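Long-range contacts in oxidoreductase, zinc-binding dehydrogenase family (Myxococcus xanthus, PDB 5K1S), which is a zinc-containing medium-chain reductase that takes part in an alternative route to isovaleryl coenzyme A and probably uses NADP: residues A[166-171]-A[326-331]; A[170-175]-A[201-206]. All blocks are in the same frame, centred on the assembly; numbering follows the deposited sequence.

Contact 1 of 2, residues A[166-171]-A[326-331]. With ZN (zinc ion), chain F.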
loop_
_atom_site.group_PDB
_atom_site.type_symbol
_atom_site.label_atom_id
_atom_site.label_comp_id
_atom_site.label_asym_id
_atom_site.label_seq_id
_atom_site.Cartn_x
_atom_site.Cartn_y
_atom_site.Cartn_z
ATOM N N CYS A 166 19.112 -4.177 -10.945
ATOM C CA CYS A 166 18.917 -3.893 -9.528
ATOM C C CYS A 166 18.927 -2.406 -9.204
ATOM O O CYS A 166 18.926 -2.049 -8.021
ATOM C CB CYS A 166 19.989 -4.606 -8.704
ATOM S SG CYS A 166 19.989 -6.382 -8.944
ATOM N N THR A 167 18.937 -1.538 -10.213
ATOM C CA THR A 167 18.858 -0.100 -9.982
ATOM C C THR A 167 17.786 0.513 -10.873
ATOM O O THR A 167 16.674 0.793 -10.413
ATOM C CB THR A 167 20.211 0.564 -10.236
ATOM O OG1 THR A 167 20.651 0.266 -11.565
ATOM C CG2 THR A 167 21.244 0.066 -9.236
ATOM N N THR A 168 18.107 0.723 -12.151
ATOM C CA THR A 168 17.122 1.273 -13.076
ATOM C C THR A 168 15.972 0.302 -13.306
ATOM O O THR A 168 14.828 0.733 -13.487
ATOM C CB THR A 168 17.790 1.628 -14.403
ATOM O OG1 THR A 168 18.898 2.506 -14.164
ATOM C CG2 THR A 168 16.800 2.311 -15.340
ATOM N N GLY A 169 16.249 -1.003 -13.311
ATOM C CA GLY A 169 15.171 -1.972 -13.422
ATOM C C GLY A 169 14.178 -1.848 -12.283
ATOM O O GLY A 169 12.963 -1.805 -12.499
ATOM N N THR A 170 14.684 -1.776 -11.052
ATOM C CA THR A 170 13.810 -1.580 -9.900
ATOM C C THR A 170 13.107 -0.232 -9.972
ATOM O O THR A 170 11.937 -0.112 -9.591
ATOM C CB THR A 170 14.619 -1.693 -8.609
ATOM O OG1 THR A 170 15.285 -2.961 -8.572
ATOM C CG2 THR A 170 13.713 -1.557 -7.388
ATOM N N ALA A 171 13.807 0.797 -10.457
ATOM C CA ALA A 171 13.205 2.122 -10.557
ATOM C C ALA A 171 11.989 2.107 -11.474
ATOM O O ALA A 171 10.951 2.693 -11.146
ATOM C CB ALA A 171 14.239 3.130 -11.055
ATOM N N VAL A 326 18.389 7.491 -18.074
ATOM C CA VAL A 326 18.798 7.089 -16.734
ATOM C C VAL A 326 20.218 6.548 -16.811
ATOM O O VAL A 326 20.440 5.409 -17.238
ATOM C CB VAL A 326 17.835 6.046 -16.139
ATOM C CG1 VAL A 326 18.280 5.642 -14.738
ATOM C CG2 VAL A 326 16.415 6.591 -16.110
ATOM N N ARG A 327 21.187 7.362 -16.403
ATOM C CA ARG A 327 22.582 6.961 -16.469
ATOM C C ARG A 327 22.884 5.864 -15.453
ATOM O O ARG A 327 22.117 5.605 -14.522
ATOM C CB ARG A 327 23.498 8.156 -16.209
ATOM C CG ARG A 327 23.630 9.125 -17.373
ATOM C CD ARG A 327 24.598 10.245 -17.027
ATOM N NE ARG A 327 25.891 9.722 -16.592
ATOM C CZ ARG A 327 26.826 10.441 -15.975
ATOM N NH1 ARG A 327 26.619 11.723 -15.706
ATOM N NH2 ARG A 327 27.970 9.871 -15.620
ATOM N N GLN A 328 24.031 5.218 -15.647
ATOM C CA GLN A 328 24.564 4.242 -14.708
ATOM C C GLN A 328 25.874 4.770 -14.146
ATOM O O GLN A 328 26.727 5.254 -14.899
ATOM C CB GLN A 328 24.777 2.881 -15.380
ATOM C CG GLN A 328 23.511 2.050 -15.502
ATOM C CD GLN A 328 22.926 1.689 -14.151
ATOM O OE1 GLN A 328 23.656 1.493 -13.180
ATOM N NE2 GLN A 328 21.602 1.612 -14.080
ATOM N N PHE A 329 26.030 4.676 -12.829
ATOM C CA PHE A 329 27.191 5.216 -12.126
ATOM C C PHE A 329 28.044 4.045 -11.644
ATOM O O PHE A 329 27.944 3.601 -10.501
ATOM C CB PHE A 329 26.742 6.113 -10.971
ATOM C CG PHE A 329 25.828 7.229 -11.392
ATOM C CD1 PHE A 329 24.467 7.013 -11.536
ATOM C CD2 PHE A 329 26.329 8.495 -11.645
ATOM C CE1 PHE A 329 23.625 8.038 -11.925
ATOM C CE2 PHE A 329 25.490 9.523 -12.034
ATOM C CZ PHE A 329 24.137 9.294 -12.173
ATOM N N VAL A 330 28.893 3.547 -12.537
ATOM C CA VAL A 330 29.777 2.427 -12.233
ATOM C C VAL A 330 31.068 2.980 -11.645
ATOM O O VAL A 330 31.800 3.716 -12.316
ATOM C CB VAL A 330 30.058 1.585 -13.486
ATOM C CG1 VAL A 330 30.930 0.385 -13.137
ATOM C CG2 VAL A 330 28.754 1.134 -14.130
ATOM N N THR A 331 31.353 2.622 -10.393
ATOM C CA THR A 331 32.560 3.088 -9.723
ATOM C C THR A 331 33.795 2.425 -10.317
ATOM O O THR A 331 34.584 3.075 -11.010
ATOM C CB THR A 331 32.485 2.809 -8.220
ATOM O OG1 THR A 331 31.409 3.560 -7.645
ATOM C CG2 THR A 331 33.792 3.190 -7.522
HETATM ZN ZN ZN F . 20.246 -7.349 -6.841
#
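The flat carboxamide of Q328 comes up against the hydroxyls of T167 and T168, crossing both side chains at a slant. A second flat group, the guanidinium of R327, has F329 CE2 over its centre on one face, 4.2 Å above its plane. In this medium-chain reductase fold, the segment 326-331 leads into strand 330-335, which pairs with 354-358, while 166-171 is the start of helix 165-178, whose first turn supplies a zinc ligand. Q328 is bent at chi2 (-63°), which turns CD toward the helix. As modelled, Q328 NE2 lies 2.8 Å from T168 OG1 and 3.0 Å from T167 OG1, but the amide is probably flipped. Both threonines have firmer polar partners elsewhere: T167 OG1 bonds to the carbonyl of T163, T168 OG1 to the hydroxyl of S199. An alanine in place of Q328 would probably leave the two buried hydroxyls without their polar neighbour from this segment and open a gap beside the helix. Beside it, T168 and V326 meet tip to tip, T168 CG2 being 3.7 Å from V326 CG1. With C57 and H79, C166 completes the protein ligands of the zinc, its SG 2.3 Å from the metal.

Contact 2 of 2, residues A[170-175]-A[201-206]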
loop_
_atom_site.group_PDB
_atom_site.type_symbol
_atom_site.label_atom_id
_atom_site.label_comp_id
_atom_site.label_asym_id
_atom_site.label_seq_id
_atom_site.Cartn_x
_atom_site.Cartn_y
_atom_site.Cartn_z
ATOM N N THR A 170 14.684 -1.776 -11.052
ATOM C CA THR A 170 13.810 -1.580 -9.900
ATOM C C THR A 170 13.107 -0.232 -9.972
ATOM O O THR A 170 11.937 -0.112 -9.591
ATOM C CB THR A 170 14.619 -1.693 -8.609
ATOM O OG1 THR A 170 15.285 -2.961 -8.572
ATOM C CG2 THR A 170 13.713 -1.557 -7.388
ATOM N N ALA A 171 13.807 0.797 -10.457
ATOM C CA ALA A 171 13.205 2.122 -10.557
ATOM C C ALA A 171 11.989 2.107 -11.474
ATOM O O ALA A 171 10.951 2.693 -11.146
ATOM C CB ALA A 171 14.239 3.130 -11.055
ATOM N N VAL A 172 12.096 1.445 -12.628
ATOM C CA VAL A 172 10.957 1.350 -13.537
ATOM C C VAL A 172 9.772 0.707 -12.828
ATOM O O VAL A 172 8.648 1.219 -12.866
ATOM C CB VAL A 172 11.346 0.571 -14.808
ATOM C CG1 VAL A 172 10.119 0.299 -15.679
ATOM C CG2 VAL A 172 12.396 1.339 -15.601
ATOM N N HIS A 173 10.008 -0.430 -12.172
ATOM C CA HIS A 173 8.933 -1.107 -11.457
ATOM C C HIS A 173 8.337 -0.207 -10.380
ATOM O O HIS A 173 7.113 -0.157 -10.207
ATOM C CB HIS A 173 9.457 -2.407 -10.844
ATOM C CG HIS A 173 8.388 -3.274 -10.257
ATOM N ND1 HIS A 173 7.230 -3.592 -10.934
ATOM C CD2 HIS A 173 8.302 -3.894 -9.056
ATOM C CE1 HIS A 173 6.477 -4.368 -10.175
ATOM N NE2 HIS A 173 7.106 -4.567 -9.030
ATOM N N THR A 174 9.188 0.523 -9.656
ATOM C CA THR A 174 8.726 1.371 -8.561
ATOM C C THR A 174 8.071 2.646 -9.081
ATOM O O THR A 174 6.934 2.963 -8.718
ATOM C CB THR A 174 9.901 1.722 -7.645
ATOM O OG1 THR A 174 10.532 0.519 -7.188
ATOM C CG2 THR A 174 9.431 2.533 -6.443
ATOM N N VAL A 175 8.782 3.390 -9.928
ATOM C CA VAL A 175 8.314 4.705 -10.354
ATOM C C VAL A 175 7.109 4.577 -11.278
ATOM O O VAL A 175 6.128 5.319 -11.144
ATOM C CB VAL A 175 9.465 5.474 -11.029
ATOM C CG1 VAL A 175 9.000 6.842 -11.517
ATOM C CG2 VAL A 175 10.642 5.619 -10.071
ATOM N N VAL A 201 15.486 9.070 -9.252
ATOM C CA VAL A 201 15.551 10.518 -9.449
ATOM C C VAL A 201 15.485 10.847 -10.936
ATOM O O VAL A 201 14.635 11.623 -11.386
ATOM C CB VAL A 201 16.824 11.094 -8.803
ATOM C CG1 VAL A 201 17.035 12.554 -9.206
ATOM C CG2 VAL A 201 16.751 10.973 -7.289
ATOM N N GLN A 202 16.393 10.259 -11.717
ATOM C CA GLN A 202 16.412 10.516 -13.153
ATOM C C GLN A 202 15.083 10.140 -13.791
ATOM O O GLN A 202 14.511 10.913 -14.568
ATOM C CB GLN A 202 17.551 9.736 -13.810
ATOM C CG GLN A 202 18.933 10.074 -13.285
ATOM C CD GLN A 202 20.015 9.260 -13.960
ATOM O OE1 GLN A 202 20.501 9.621 -15.033
ATOM N NE2 GLN A 202 20.396 8.148 -13.341
ATOM N N LEU A 203 14.575 8.948 -13.472
ATOM C CA LEU A 203 13.353 8.475 -14.109
ATOM C C LEU A 203 12.171 9.374 -13.767
ATOM O O LEU A 203 11.306 9.624 -14.614
ATOM C CB LEU A 203 13.077 7.030 -13.689
ATOM C CG LEU A 203 11.963 6.291 -14.432
ATOM C CD1 LEU A 203 12.215 6.263 -15.933
ATOM C CD2 LEU A 203 11.835 4.875 -13.893
ATOM N N ALA A 204 12.119 9.873 -12.530
ATOM C CA ALA A 204 11.048 10.785 -12.148
ATOM C C ALA A 204 11.170 12.111 -12.889
ATOM O O ALA A 204 10.206 12.585 -13.499
ATOM C CB ALA A 204 11.065 11.007 -10.635
ATOM N N ARG A 205 12.357 12.724 -12.849
ATOM C CA ARG A 205 12.572 13.966 -13.581
ATOM C C ARG A 205 12.334 13.780 -15.074
ATOM O O ARG A 205 11.912 14.720 -15.757
ATOM C CB ARG A 205 13.988 14.485 -13.329
ATOM N N LEU A 206 12.594 12.579 -15.599
ATOM C CA LEU A 206 12.343 12.322 -17.012
ATOM C C LEU A 206 10.851 12.278 -17.316
ATOM O O LEU A 206 10.438 12.614 -18.431
ATOM C CB LEU A 206 13.009 11.012 -17.435
ATOM C CG LEU A 206 12.861 10.622 -18.911
ATOM C CD1 LEU A 206 14.116 9.912 -19.397
ATOM C CD2 LEU A 206 11.640 9.737 -19.141
#
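Apolar contact comes first, and L203 carries most of it against A171, V172 and V175. Its CG stands anti to the backbone N (chi1 -170°), and the methyl CD2 beyond it does the touching. That methyl lies 3.8 Å from V175 CB, 4.0 Å from V172 CG2 and 4.1 Å from A171 CB. The V175 and L203 side chains run past one another, pointing opposite ways, and V172 crosses L203 at a slant. CD2 also rests on the helix backbone, 3.7 Å from V172 CA. Here the axes of 170-175 and 201-206 come within 9.9 Å and cross at -49°. Helix 195-206 is the connection between parallel strands 186-190 and 210-215, the beta-alpha-beta crossover of the Rossmann-type domain, and helix 165-178 lies against it. L320 of helix 311-323 touches both V172 and L203, so a third helix packs against this apolar patch. The polar bonds lie apart from it. T174 OG1 donates to T170 O over 2.9 Å, from 42° out of the carbonyl plane, while T174 N donates to the same oxygen. H173 bonds through ND1 to E313 and through NE2 to E300 of the second subunit.

How the contacts relate
Helix 165-178 runs through both contacts, which share T170 and A171 and have centres about 10 Å apart. Contact 1 takes the end that carries the zinc ligand C166; contact 2 takes the next turns, where the side chain of A171 is already about 13 Å from the metal. The two partner segments also meet each other directly. Q202 OE1 of 201-206 probably accepts a hydrogen bond from R327 N of 326-331 at 2.7 Å, and F329 CE1 packs 3.5 Å from Q202 NE2. V326 CG2 comes to 4.0 Å from L203 N, so the zinc-bearing helix, the Rossmann crossover helix and the segment leading into strand 330-335 form one continuous packed cluster.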